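Nucleoporin NUP82 (Saccharomyces cerevisiae, PDB 3PBP) serves as a structural component of the nuclear pore complex and can help dock or contact transport factors, the piece here being its N-terminal beta-propeller domain. Local coordinates at residues A[25-30]-A[36-41]; A[55-60]-A[98-103]; A[305-310]-A[392-397]; A[312-317]-A[384-389]. The protein carries 1 engineered substitution. All blocks are in the same frame, centred on the assembly; numbering follows the deposited sequence.

Contact 1: residues A[25-30]-A[36-41]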
loop_
_atom_site.group_PDB
_atom_site.type_symbol
_atom_site.label_atom_id
_atom_site.label_comp_id
_atom_site.label_asym_id
_atom_site.label_seq_id
_atom_site.Cartn_x
_atom_site.Cartn_y
_atom_site.Cartn_z
ATOM N N TYR A 25 5.471 5.870 25.148
ATOM C CA TYR A 25 6.155 5.493 23.923
ATOM C C TYR A 25 7.634 5.783 24.016
ATOM O O TYR A 25 8.069 6.599 24.817
ATOM C CB TYR A 25 5.573 6.240 22.732
ATOM C CG TYR A 25 4.069 6.144 22.642
ATOM C CD1 TYR A 25 3.248 6.973 23.416
ATOM C CD2 TYR A 25 3.460 5.236 21.772
ATOM C CE1 TYR A 25 1.856 6.905 23.322
ATOM C CE2 TYR A 25 2.068 5.160 21.670
ATOM C CZ TYR A 25 1.272 5.999 22.449
ATOM O OH TYR A 25 -0.107 5.930 22.356
ATOM N N ILE A 26 8.404 5.103 23.186
ATOM C CA ILE A 26 9.841 5.293 23.163
ATOM C C ILE A 26 10.335 5.075 21.734
ATOM O O ILE A 26 9.878 4.165 21.042
ATOM C CB ILE A 26 10.540 4.308 24.128
ATOM C CG1 ILE A 26 12.046 4.569 24.131
ATOM C CG2 ILE A 26 10.210 2.861 23.732
ATOM C CD1 ILE A 26 12.804 3.673 25.069
ATOM N N PHE A 27 11.245 5.930 21.287
ATOM C CA PHE A 27 11.805 5.837 19.935
ATOM C C PHE A 27 13.285 6.166 20.029
ATOM O O PHE A 27 13.731 6.804 20.996
ATOM C CB PHE A 27 11.154 6.858 19.011
ATOM C CG PHE A 27 9.665 6.877 19.085
ATOM C CD1 PHE A 27 8.905 5.934 18.378
ATOM C CD2 PHE A 27 9.010 7.829 19.878
ATOM C CE1 PHE A 27 7.514 5.938 18.456
ATOM C CE2 PHE A 27 7.618 7.844 19.965
ATOM C CZ PHE A 27 6.863 6.892 19.249
ATOM N N SER A 28 14.051 5.727 19.039
ATOM C CA SER A 28 15.471 6.017 19.016
ATOM C C SER A 28 15.754 6.576 17.644
ATOM O O SER A 28 14.911 6.521 16.760
ATOM C CB SER A 28 16.319 4.776 19.297
ATOM O OG SER A 28 16.187 3.827 18.265
ATOM N N SER A 29 16.949 7.114 17.472
ATOM C CA SER A 29 17.330 7.756 16.222
ATOM C C SER A 29 18.850 7.690 16.066
ATOM O O SER A 29 19.569 7.429 17.039
ATOM C CB SER A 29 16.893 9.223 16.296
ATOM O OG SER A 29 16.370 9.654 15.067
ATOM N N GLN A 30 19.336 7.948 14.857
ATOM C CA GLN A 30 20.771 7.945 14.583
ATOM C C GLN A 30 21.526 6.764 15.204
ATOM O O GLN A 30 22.357 6.925 16.102
ATOM C CB GLN A 30 21.381 9.269 15.047
ATOM C CG GLN A 30 20.689 10.487 14.455
ATOM C CD GLN A 30 21.360 11.805 14.832
ATOM O OE1 GLN A 30 22.243 11.855 15.700
ATOM N NE2 GLN A 30 20.933 12.882 14.191
ATOM N N VAL A 36 13.916 9.181 22.447
ATOM C CA VAL A 36 12.736 10.023 22.631
ATOM C C VAL A 36 11.780 9.198 23.487
ATOM O O VAL A 36 11.520 8.027 23.199
ATOM C CB VAL A 36 12.044 10.425 21.288
ATOM C CG1 VAL A 36 10.770 11.224 21.563
ATOM C CG2 VAL A 36 12.974 11.297 20.470
ATOM N N PHE A 37 11.258 9.824 24.533
ATOM C CA PHE A 37 10.382 9.163 25.492
ATOM C C PHE A 37 9.129 9.988 25.752
ATOM O O PHE A 37 9.229 11.144 26.156
ATOM C CB PHE A 37 11.180 8.987 26.787
ATOM C CG PHE A 37 10.495 8.164 27.834
ATOM C CD1 PHE A 37 10.311 6.799 27.663
ATOM C CD2 PHE A 37 10.088 8.746 29.029
ATOM C CE1 PHE A 37 9.737 6.028 28.671
ATOM C CE2 PHE A 37 9.515 7.983 30.037
ATOM C CZ PHE A 37 9.341 6.619 29.856
ATOM N N ILE A 38 7.955 9.412 25.513
ATOM C CA ILE A 38 6.697 10.133 25.750
ATOM C C ILE A 38 5.949 9.570 26.965
ATOM O O ILE A 38 5.728 8.358 27.077
ATOM C CB ILE A 38 5.760 10.091 24.523
ATOM C CG1 ILE A 38 6.429 10.786 23.342
ATOM C CG2 ILE A 38 4.446 10.789 24.849
ATOM C CD1 ILE A 38 5.535 10.927 22.151
ATOM N N GLN A 39 5.559 10.465 27.870
ATOM C CA GLN A 39 4.866 10.075 29.099
ATOM C C GLN A 39 4.189 11.292 29.749
ATOM O O GLN A 39 4.818 12.344 29.935
ATOM C CB GLN A 39 5.889 9.439 30.035
ATOM C CG GLN A 39 5.545 9.413 31.496
ATOM C CD GLN A 39 6.662 8.770 32.296
ATOM O OE1 GLN A 39 6.887 7.548 32.214
ATOM N NE2 GLN A 39 7.392 9.588 33.054
ATOM N N ASP A 40 2.907 11.142 30.076
ATOM C CA ASP A 40 2.118 12.219 30.676
ATOM C C ASP A 40 2.051 13.447 29.789
ATOM O O ASP A 40 2.101 14.576 30.271
ATOM C CB ASP A 40 2.683 12.640 32.035
ATOM C CG ASP A 40 2.563 11.545 33.080
ATOM O OD1 ASP A 40 1.555 10.789 33.025
ATOM O OD2 ASP A 40 3.467 11.457 33.957
ATOM N N ASN A 41 1.926 13.225 28.492
ATOM C CA ASN A 41 1.855 14.324 27.541
ATOM C C ASN A 41 3.094 15.204 27.551
ATOM O O ASN A 41 3.011 16.406 27.308
ATOM C CB ASN A 41 0.615 15.176 27.789
ATOM C CG ASN A 41 -0.665 14.382 27.643
ATOM O OD1 ASN A 41 -0.924 13.772 26.603
ATOM N ND2 ASN A 41 -1.474 14.381 28.686
#

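Contact 2: residues A[55-60]-A[98-103]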
loop_
_atom_site.group_PDB
_atom_site.type_symbol
_atom_site.label_atom_id
_atom_site.label_comp_id
_atom_site.label_asym_id
_atom_site.label_seq_id
_atom_site.Cartn_x
_atom_site.Cartn_y
_atom_site.Cartn_z
ATOM N N HIS A 55 15.883 16.545 28.201
ATOM C CA HIS A 55 15.079 17.745 28.177
ATOM C C HIS A 55 13.624 17.393 27.983
ATOM O O HIS A 55 13.306 16.270 27.612
ATOM C CB HIS A 55 15.581 18.674 27.083
ATOM C CG HIS A 55 17.055 18.921 27.149
ATOM N ND1 HIS A 55 17.983 17.970 26.777
ATOM C CD2 HIS A 55 17.764 19.977 27.613
ATOM C CE1 HIS A 55 19.200 18.430 27.011
ATOM N NE2 HIS A 55 19.094 19.645 27.518
ATOM N N SER A 56 12.739 18.348 28.256
ATOM C CA SER A 56 11.306 18.115 28.142
ATOM C C SER A 56 10.513 19.236 27.496
ATOM O O SER A 56 10.934 20.396 27.457
ATOM C CB SER A 56 10.718 17.854 29.514
ATOM O OG SER A 56 11.418 16.809 30.139
ATOM N N LEU A 57 9.347 18.862 26.988
ATOM C CA LEU A 57 8.442 19.795 26.352
ATOM C C LEU A 57 7.049 19.252 26.574
ATOM O O LEU A 57 6.595 18.380 25.846
ATOM C CB LEU A 57 8.712 19.895 24.857
ATOM C CG LEU A 57 7.660 20.730 24.126
ATOM C CD1 LEU A 57 7.677 22.149 24.692
ATOM C CD2 LEU A 57 7.937 20.731 22.622
ATOM N N ASN A 58 6.383 19.765 27.598
ATOM C CA ASN A 58 5.031 19.349 27.933
ATOM C C ASN A 58 4.088 19.897 26.878
ATOM O O ASN A 58 4.058 21.102 26.636
ATOM C CB ASN A 58 4.637 19.891 29.306
ATOM C CG ASN A 58 3.291 19.402 29.750
ATOM O OD1 ASN A 58 2.268 19.740 29.150
ATOM N ND2 ASN A 58 3.274 18.582 30.800
ATOM N N PHE A 59 3.316 19.016 26.248
ATOM C CA PHE A 59 2.394 19.449 25.209
ATOM C C PHE A 59 0.920 19.281 25.558
ATOM O O PHE A 59 0.073 19.364 24.672
ATOM C CB PHE A 59 2.722 18.736 23.886
ATOM C CG PHE A 59 2.671 17.231 23.964
ATOM C CD1 PHE A 59 1.467 16.553 23.801
ATOM C CD2 PHE A 59 3.829 16.488 24.195
ATOM C CE1 PHE A 59 1.419 15.155 23.861
ATOM C CE2 PHE A 59 3.789 15.091 24.259
ATOM C CZ PHE A 59 2.583 14.427 24.091
ATOM N N SER A 60 0.622 19.065 26.840
ATOM C CA SER A 60 -0.758 18.912 27.314
ATOM C C SER A 60 -1.618 20.065 26.825
ATOM O O SER A 60 -2.787 19.894 26.485
ATOM C CB SER A 60 -0.806 18.896 28.839
ATOM O OG SER A 60 -0.008 17.854 29.365
ATOM N N SER A 98 17.328 23.678 24.787
ATOM C CA SER A 98 17.564 23.167 26.131
ATOM C C SER A 98 16.518 23.703 27.094
ATOM O O SER A 98 15.960 22.956 27.911
ATOM C CB SER A 98 18.968 23.554 26.607
ATOM O OG SER A 98 19.195 24.941 26.434
ATOM N N ASN A 99 16.238 24.995 26.985
ATOM C CA ASN A 99 15.261 25.617 27.856
ATOM C C ASN A 99 14.064 26.097 27.051
ATOM O O ASN A 99 14.004 27.257 26.641
ATOM C CB ASN A 99 15.903 26.784 28.600
ATOM C CG ASN A 99 15.452 26.863 30.037
ATOM O OD1 ASN A 99 15.547 25.883 30.786
ATOM N ND2 ASN A 99 14.956 28.031 30.439
ATOM N N VAL A 100 13.110 25.199 26.830
ATOM C CA VAL A 100 11.915 25.531 26.064
ATOM C C VAL A 100 10.822 26.085 26.978
ATOM O O VAL A 100 9.911 25.364 27.384
ATOM C CB VAL A 100 11.373 24.294 25.326
ATOM C CG1 VAL A 100 10.545 24.730 24.135
ATOM C CG2 VAL A 100 12.519 23.404 24.892
ATOM N N GLU A 101 10.920 27.374 27.293
ATOM C CA GLU A 101 9.952 28.036 28.162
ATOM C C GLU A 101 8.955 28.878 27.383
ATOM O O GLU A 101 7.746 28.686 27.509
ATOM C CB GLU A 101 10.678 28.915 29.171
ATOM C CG GLU A 101 10.387 28.542 30.608
ATOM C CD GLU A 101 11.655 28.359 31.428
ATOM O OE1 GLU A 101 12.432 27.429 31.125
ATOM O OE2 GLU A 101 11.882 29.146 32.373
ATOM N N ASP A 102 9.469 29.814 26.590
ATOM C CA ASP A 102 8.638 30.688 25.764
ATOM C C ASP A 102 7.410 29.974 25.233
ATOM O O ASP A 102 7.533 29.037 24.451
ATOM C CB ASP A 102 9.433 31.188 24.561
ATOM C CG ASP A 102 9.730 32.661 24.632
ATOM O OD1 ASP A 102 8.773 33.459 24.753
ATOM O OD2 ASP A 102 10.926 33.018 24.558
ATOM N N VAL A 103 6.228 30.410 25.645
ATOM C CA VAL A 103 5.004 29.796 25.151
ATOM C C VAL A 103 4.984 29.915 23.624
ATOM O O VAL A 103 4.441 29.054 22.928
ATOM C CB VAL A 103 3.755 30.492 25.740
ATOM C CG1 VAL A 103 2.491 29.971 25.060
ATOM C CG2 VAL A 103 3.704 30.259 27.249
#

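Contact 3: residues A[305-310]-A[392-397]. Engineered in segment 392-397: Ser396 (natural residue Cys).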
loop_
_atom_site.group_PDB
_atom_site.type_symbol
_atom_site.label_atom_id
_atom_site.label_comp_id
_atom_site.label_asym_id
_atom_site.label_seq_id
_atom_site.Cartn_x
_atom_site.Cartn_y
_atom_site.Cartn_z
ATOM N N ILE A 305 11.728 -5.862 4.590
ATOM C CA ILE A 305 12.994 -6.051 5.282
ATOM C C ILE A 305 14.179 -5.946 4.349
ATOM O O ILE A 305 14.268 -6.641 3.335
ATOM C CB ILE A 305 13.078 -7.424 5.976
ATOM C CG1 ILE A 305 11.906 -7.592 6.939
ATOM C CG2 ILE A 305 14.400 -7.549 6.717
ATOM C CD1 ILE A 305 10.594 -7.931 6.242
ATOM N N LEU A 306 15.111 -5.087 4.728
ATOM C CA LEU A 306 16.301 -4.860 3.946
ATOM C C LEU A 306 17.293 -6.022 4.092
ATOM O O LEU A 306 17.559 -6.497 5.191
ATOM C CB LEU A 306 16.912 -3.532 4.388
ATOM C CG LEU A 306 17.844 -2.850 3.399
ATOM C CD1 LEU A 306 17.161 -2.683 2.062
ATOM C CD2 LEU A 306 18.238 -1.516 3.959
ATOM N N ILE A 307 17.828 -6.472 2.964
ATOM C CA ILE A 307 18.778 -7.580 2.899
ATOM C C ILE A 307 20.246 -7.133 2.802
ATOM O O ILE A 307 21.139 -7.783 3.341
ATOM C CB ILE A 307 18.439 -8.466 1.698
ATOM C CG1 ILE A 307 17.490 -9.564 2.130
ATOM C CG2 ILE A 307 19.677 -9.047 1.075
ATOM C CD1 ILE A 307 17.098 -10.433 0.955
ATOM N N ASP A 308 20.497 -6.037 2.097
ATOM C CA ASP A 308 21.851 -5.521 1.966
ATOM C C ASP A 308 21.838 -3.997 1.932
ATOM O O ASP A 308 20.952 -3.376 2.513
ATOM C CB ASP A 308 22.513 -6.064 0.704
ATOM C CG ASP A 308 21.792 -5.653 -0.559
ATOM O OD1 ASP A 308 21.056 -4.644 -0.534
ATOM O OD2 ASP A 308 21.978 -6.337 -1.586
ATOM N N ASN A 309 22.814 -3.401 1.250
ATOM C CA ASN A 309 22.910 -1.943 1.153
ATOM C C ASN A 309 22.623 -1.422 -0.236
ATOM O O ASN A 309 23.037 -0.312 -0.578
ATOM C CB ASN A 309 24.301 -1.478 1.562
ATOM C CG ASN A 309 24.611 -1.799 3.003
ATOM O OD1 ASN A 309 23.949 -1.293 3.922
ATOM N ND2 ASN A 309 25.614 -2.655 3.218
ATOM N N GLY A 310 21.921 -2.222 -1.034
ATOM C CA GLY A 310 21.602 -1.828 -2.393
ATOM C C GLY A 310 20.120 -1.918 -2.680
ATOM O O GLY A 310 19.727 -2.300 -3.787
ATOM N N THR A 392 23.523 -14.630 1.305
ATOM C CA THR A 392 24.023 -15.299 0.112
ATOM C C THR A 392 23.220 -14.845 -1.097
ATOM O O THR A 392 23.763 -14.665 -2.195
ATOM C CB THR A 392 23.872 -16.812 0.229
ATOM O OG1 THR A 392 24.512 -17.260 1.429
ATOM C CG2 THR A 392 24.488 -17.497 -0.972
ATOM N N LEU A 393 21.917 -14.673 -0.882
ATOM C CA LEU A 393 21.001 -14.239 -1.925
ATOM C C LEU A 393 21.408 -12.892 -2.528
ATOM O O LEU A 393 21.340 -12.702 -3.740
ATOM C CB LEU A 393 19.580 -14.152 -1.356
ATOM C CG LEU A 393 18.457 -13.710 -2.300
ATOM C CD1 LEU A 393 18.425 -14.570 -3.555
ATOM C CD2 LEU A 393 17.142 -13.797 -1.557
ATOM N N SER A 394 21.835 -11.954 -1.690
ATOM C CA SER A 394 22.226 -10.651 -2.205
ATOM C C SER A 394 23.582 -10.729 -2.879
ATOM O O SER A 394 23.848 -9.987 -3.813
ATOM C CB SER A 394 22.251 -9.598 -1.095
ATOM O OG SER A 394 23.411 -9.716 -0.305
ATOM N N LYS A 395 24.436 -11.634 -2.414
ATOM C CA LYS A 395 25.757 -11.785 -3.016
ATOM C C LYS A 395 25.599 -12.237 -4.451
ATOM O O LYS A 395 26.225 -11.686 -5.352
ATOM C CB LYS A 395 26.604 -12.796 -2.238
ATOM C CG LYS A 395 26.999 -12.289 -0.857
ATOM C CD LYS A 395 27.762 -13.317 -0.026
ATOM C CE LYS A 395 28.048 -12.765 1.372
ATOM N NZ LYS A 395 28.756 -13.749 2.237
ATOM N N SER A 396 24.750 -13.232 -4.667
ATOM C CA SER A 396 24.535 -13.728 -6.011
ATOM C C SER A 396 23.842 -12.686 -6.893
ATOM O O SER A 396 24.120 -12.602 -8.089
ATOM C CB SER A 396 23.743 -15.044 -5.982
ATOM O OG SER A 396 22.494 -14.898 -5.350
ATOM N N ILE A 397 22.953 -11.883 -6.310
ATOM C CA ILE A 397 22.271 -10.857 -7.097
ATOM C C ILE A 397 23.319 -9.855 -7.554
ATOM O O ILE A 397 23.352 -9.455 -8.716
ATOM C CB ILE A 397 21.200 -10.074 -6.286
ATOM C CG1 ILE A 397 20.042 -10.991 -5.890
ATOM C CG2 ILE A 397 20.676 -8.915 -7.120
ATOM C CD1 ILE A 397 18.950 -10.288 -5.118
#

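Contact 4: residues A[312-317]-A[384-389]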
loop_
_atom_site.group_PDB
_atom_site.type_symbol
_atom_site.label_atom_id
_atom_site.label_comp_id
_atom_site.label_asym_id
_atom_site.label_seq_id
_atom_site.Cartn_x
_atom_site.Cartn_y
_atom_site.Cartn_z
ATOM N N ASN A 312 18.012 -4.046 -1.853
ATOM C CA ASN A 312 17.469 -5.390 -2.023
ATOM C C ASN A 312 16.657 -5.742 -0.766
ATOM O O ASN A 312 17.151 -5.637 0.361
ATOM C CB ASN A 312 18.591 -6.410 -2.273
ATOM C CG ASN A 312 19.139 -6.346 -3.708
ATOM O OD1 ASN A 312 18.385 -6.379 -4.689
ATOM N ND2 ASN A 312 20.454 -6.265 -3.829
ATOM N N GLU A 313 15.404 -6.150 -0.974
ATOM C CA GLU A 313 14.498 -6.459 0.130
ATOM C C GLU A 313 13.642 -7.711 -0.006
ATOM O O GLU A 313 13.529 -8.318 -1.076
ATOM C CB GLU A 313 13.542 -5.291 0.329
ATOM C CG GLU A 313 12.952 -4.840 -0.991
ATOM C CD GLU A 313 11.736 -3.972 -0.832
ATOM O OE1 GLU A 313 11.711 -3.153 0.103
ATOM O OE2 GLU A 313 10.806 -4.101 -1.660
ATOM N N ILE A 314 13.009 -8.057 1.105
ATOM C CA ILE A 314 12.129 -9.195 1.174
ATOM C C ILE A 314 10.800 -8.672 1.679
ATOM O O ILE A 314 10.753 -7.900 2.639
ATOM C CB ILE A 314 12.674 -10.266 2.142
ATOM C CG1 ILE A 314 13.873 -10.965 1.509
ATOM C CG2 ILE A 314 11.598 -11.300 2.466
ATOM C CD1 ILE A 314 14.556 -11.889 2.457
ATOM N N VAL A 315 9.721 -9.072 1.019
ATOM C CA VAL A 315 8.395 -8.641 1.425
ATOM C C VAL A 315 7.827 -9.712 2.330
ATOM O O VAL A 315 7.841 -10.880 1.970
ATOM C CB VAL A 315 7.461 -8.464 0.218
ATOM C CG1 VAL A 315 6.090 -8.011 0.691
ATOM C CG2 VAL A 315 8.053 -7.454 -0.751
ATOM N N CYS A 316 7.345 -9.328 3.508
ATOM C CA CYS A 316 6.784 -10.303 4.427
ATOM C C CYS A 316 5.301 -10.057 4.652
ATOM O O CYS A 316 4.884 -8.918 4.874
ATOM C CB CYS A 316 7.519 -10.265 5.768
ATOM S SG CYS A 316 6.866 -11.450 7.001
ATOM N N VAL A 317 4.512 -11.130 4.591
ATOM C CA VAL A 317 3.069 -11.045 4.795
ATOM C C VAL A 317 2.545 -12.009 5.872
ATOM O O VAL A 317 2.931 -13.179 5.916
ATOM C CB VAL A 317 2.321 -11.316 3.482
ATOM C CG1 VAL A 317 0.837 -11.085 3.675
ATOM C CG2 VAL A 317 2.857 -10.409 2.386
ATOM N N VAL A 384 12.405 -13.400 13.667
ATOM C CA VAL A 384 12.708 -14.257 12.545
ATOM C C VAL A 384 14.000 -13.700 11.961
ATOM O O VAL A 384 14.082 -12.519 11.639
ATOM C CB VAL A 384 11.587 -14.195 11.503
ATOM C CG1 VAL A 384 11.883 -15.138 10.365
ATOM C CG2 VAL A 384 10.276 -14.545 12.152
ATOM N N ASN A 385 15.021 -14.539 11.851
ATOM C CA ASN A 385 16.295 -14.095 11.312
ATOM C C ASN A 385 16.622 -14.862 10.047
ATOM O O ASN A 385 16.995 -16.029 10.113
ATOM C CB ASN A 385 17.399 -14.313 12.346
ATOM C CG ASN A 385 18.747 -13.813 11.872
ATOM O OD1 ASN A 385 19.270 -14.259 10.847
ATOM N ND2 ASN A 385 19.323 -12.878 12.621
ATOM N N PHE A 386 16.494 -14.218 8.892
ATOM C CA PHE A 386 16.789 -14.912 7.653
ATOM C C PHE A 386 18.058 -14.499 6.931
ATOM O O PHE A 386 18.143 -14.592 5.705
ATOM C CB PHE A 386 15.594 -14.860 6.700
ATOM C CG PHE A 386 14.762 -13.618 6.809
ATOM C CD1 PHE A 386 15.080 -12.485 6.087
ATOM C CD2 PHE A 386 13.622 -13.604 7.600
ATOM C CE1 PHE A 386 14.273 -11.358 6.143
ATOM C CE2 PHE A 386 12.813 -12.481 7.664
ATOM C CZ PHE A 386 13.140 -11.356 6.930
HETATM N N MSE A 387 19.056 -14.068 7.695
HETATM C CA MSE A 387 20.337 -13.673 7.117
HETATM C C MSE A 387 21.171 -14.905 6.777
HETATM O O MSE A 387 22.229 -14.797 6.154
HETATM C CB MSE A 387 21.110 -12.769 8.082
HETATM C CG MSE A 387 20.674 -11.315 8.031
HETATM SE SE MSE A 387 20.844 -10.536 6.234
HETATM C CE MSE A 387 22.695 -9.944 6.314
ATOM N N SER A 388 20.682 -16.070 7.203
ATOM C CA SER A 388 21.340 -17.351 6.952
ATOM C C SER A 388 21.432 -17.493 5.446
ATOM O O SER A 388 22.497 -17.780 4.899
ATOM C CB SER A 388 20.501 -18.505 7.513
ATOM O OG SER A 388 19.883 -18.148 8.745
ATOM N N TRP A 389 20.301 -17.271 4.781
ATOM C CA TRP A 389 20.226 -17.372 3.331
ATOM C C TRP A 389 20.218 -16.032 2.613
ATOM O O TRP A 389 20.757 -15.911 1.514
ATOM C CB TRP A 389 18.985 -18.167 2.915
ATOM C CG TRP A 389 17.707 -17.738 3.571
ATOM C CD1 TRP A 389 17.161 -18.250 4.709
ATOM C CD2 TRP A 389 16.773 -16.759 3.084
ATOM N NE1 TRP A 389 15.941 -17.663 4.960
ATOM C CE2 TRP A 389 15.680 -16.743 3.979
ATOM C CE3 TRP A 389 16.754 -15.895 1.977
ATOM C CZ2 TRP A 389 14.577 -15.898 3.799
ATOM C CZ3 TRP A 389 15.656 -15.057 1.802
ATOM C CH2 TRP A 389 14.586 -15.066 2.708
#

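Contact 1: residues A[25-30]-A[36-41]
Tyr25 and Ile38 face each other across two antiparallel strands, and the aromatic ring presents its edge: Tyr25 CD1 lies 4.2 Å from Ile38 CB, which sits near the plane of the ring. Phe27 uses its ring in a similar way but serves two partners. Its CD2 meets Val36 CG1 at 4.2 Å, while CE2, farther along the same edge, comes within 4.3 Å of Ile38 CD1. The diagonal reach follows from the first torsion. With CG turned beside the backbone N and anti to the carbonyl carbon (chi1 -48°), the ring leans toward the N-terminal end of its strand, so it passes its direct neighbour Val36 and arrives at Ile38. Tyr25 leans the same way, and its hydroxyl is taken up beyond the pair by a hydrogen bond with Phe69 O.

The other side of the sheet carries Ile26 and Phe37, a non-hydrogen-bonded pair. Here the isoleucine is the edge partner, with Ile26 CB 4.3 Å from Phe37 CD1. The flanking pairs are hydrogen-bonded in both directions, as with Val36 N to Phe27 O at 2.8 Å and Ile38 N to Tyr25 O at 2.9 Å. Both faces are covered by neighbouring strands: Leu80 touches Phe27, Val36 and Ile38, whereas Met440 packs on Ile26 and Phe37. Apolar side chains on both faces of a twisted antiparallel sheet, each packed on an adjacent sheet, are what a propeller blade requires, and this is the beta hairpin that begins one such four-stranded blade.

Contact 2: residues A[55-60]-A[98-103]
Strand 55-58 and the irregular segment 98-103 run in the same direction where they meet, stepping together from His55 opposite Ser98 to Leu57 opposite Val100, with CA atoms of the latter pair 6.7 Å apart. That spacing is wider than sheet pairing, and side chains do most of the bridging. The imidazole of His55 turns its edge to the loop: CD2 stands 3.5 Å from Ser98 O, which lies near the ring plane, and 3.9 Å from Ser98 CB. The ring also meets that of Trp45, their planes inclined by about 25°. Replacing the histidine with an alanine here would probably strip Ser98 of its edge partner and uncover part of the Trp45 ring, leaving this end of the loop less firmly placed.

Two residues on, the contact is purely apolar. Leu57 CG is anti to the backbone N (chi1 173°), which carries the end of the chain closer to the loop than its CB suggests, and CD1 touches Val100 CG1 at 3.9 Å with the two side chains crossing at about a right angle. Val100 is the centre of an inverse gamma turn, and its side chain points toward the strand. Beyond Leu57 the strand ends in an Asx turn, where Asn58 OD1 accepts both Ser60 N, at 2.9 Å, and Ser60 OG from the same face of the amide.

Strand 55-58 is the outermost of its blade, paired inward with strand 42-47. Phe109 touches both Leu57 and Val100, and Gln106 and Ile105 of helix 103-107 close over Leu57 and Val100 respectively.

Contact 3: residues A[305-310]-A[392-397]
The carboxylate of Asp308 is the flat group facing Ser394: the amide N of Gly310 approaches OD1 from above one face, while Ser394 CB, 3.3 Å from Asp308 OD2, is displaced toward the opposite face. The setting is a beta hairpin of the propeller, whose turn between strands 299-306 and 313-319 rests on helix 387-399. With CG held between the backbone N and the carbonyl carbon (chi1 62°), the carboxylate folds back over its own turn, and Gly310 N reaches OD1 in a bond of 165° that defines an Asx turn. OD2 is hydrogen-bonded to the side-chain amides of Asn312 and Asn398, the latter on the same helix. Were the aspartate an alanine, Gly310 N and both of those amides would probably lose this acceptor, and the turn would be freer to shift against the helix.

Apolar contact completes the join. Ile307 straddles two successive helix residues, its CG2 against Ser394 CB at 3.4 Å. Leu393 also packs on an apolar side chain belonging to another protein of the assembly. Ile307 and Leu393 cross at about a right angle, with Ile307 CD1 4.2 Å from Leu393 CD2.

Contact 4: residues A[312-317]-A[384-389]
Ile314 sets its terminal methyl CD1 in the corner formed by two aromatic side chains, Phe386 and Trp389. On the phenylalanine side it approaches the ring obliquely, CD1 lying 3.7 Å from both Phe386 CD1 and Phe386 CE1, so the methyl addresses one bond of the ring and not its centre. Roughly at right angles to that approach, the same methyl comes up to the six-membered part of the indole, at CH2 and CZ3; Ile314 and Trp389 extend from opposite directions, although the modelled separation there is too short to be trusted. The isoleucine reaches this far because CD1 is anti to CA about the CB-CG1 bond (chi2 173°), which carries the methyl well clear of the strand.

Here two sheets of the beta-propeller are joined. Ile314 belongs to strand 313-319, whereas Phe386 follows strand 380-385 of another sheet and occupies the N-cap position of helix 387-399. The passage from strand to helix is shaped by an Asx turn in which Asn385 OD1 accepts Met387 N at 3.2 Å, the donor standing above the amide plane. Met387 is present as selenomethionine.

The aromatic pair is also fixed from within its own segment. Trp389 CG lies between its backbone N and carbonyl carbon (chi1 49°), a turn that folds the indole back over the preceding residues and sets Phe386 O 3.6 Å above the ring plane, over its centre. Val384 CG1 lies at the edge of the Phe386 ring, in its plane. Leu326 of strand 323-329 touches both aromatic residues, while Phe410 meets the indole with ring planes at about 80°.

Overall arrangement
From the N terminus, contact 1 closes first, a short hairpin with five residues between its segments. Contact 2 follows in series and spans 37 residues, tying the outer strand of that same blade to the loop before helix 103-107; the two touch where Asn41 O meets Phe59 N. Far along the chain, contact 3 opens at the end of strand 299-306 and closes on helix 387-399. Contact 4 lies wholly within that span, beginning on the next strand and ending at the start of the same helix, with centres about 9 Å apart. Contacts 2 and 3 lie on opposite sides of the chain's centre, their centres about 44 Å apart.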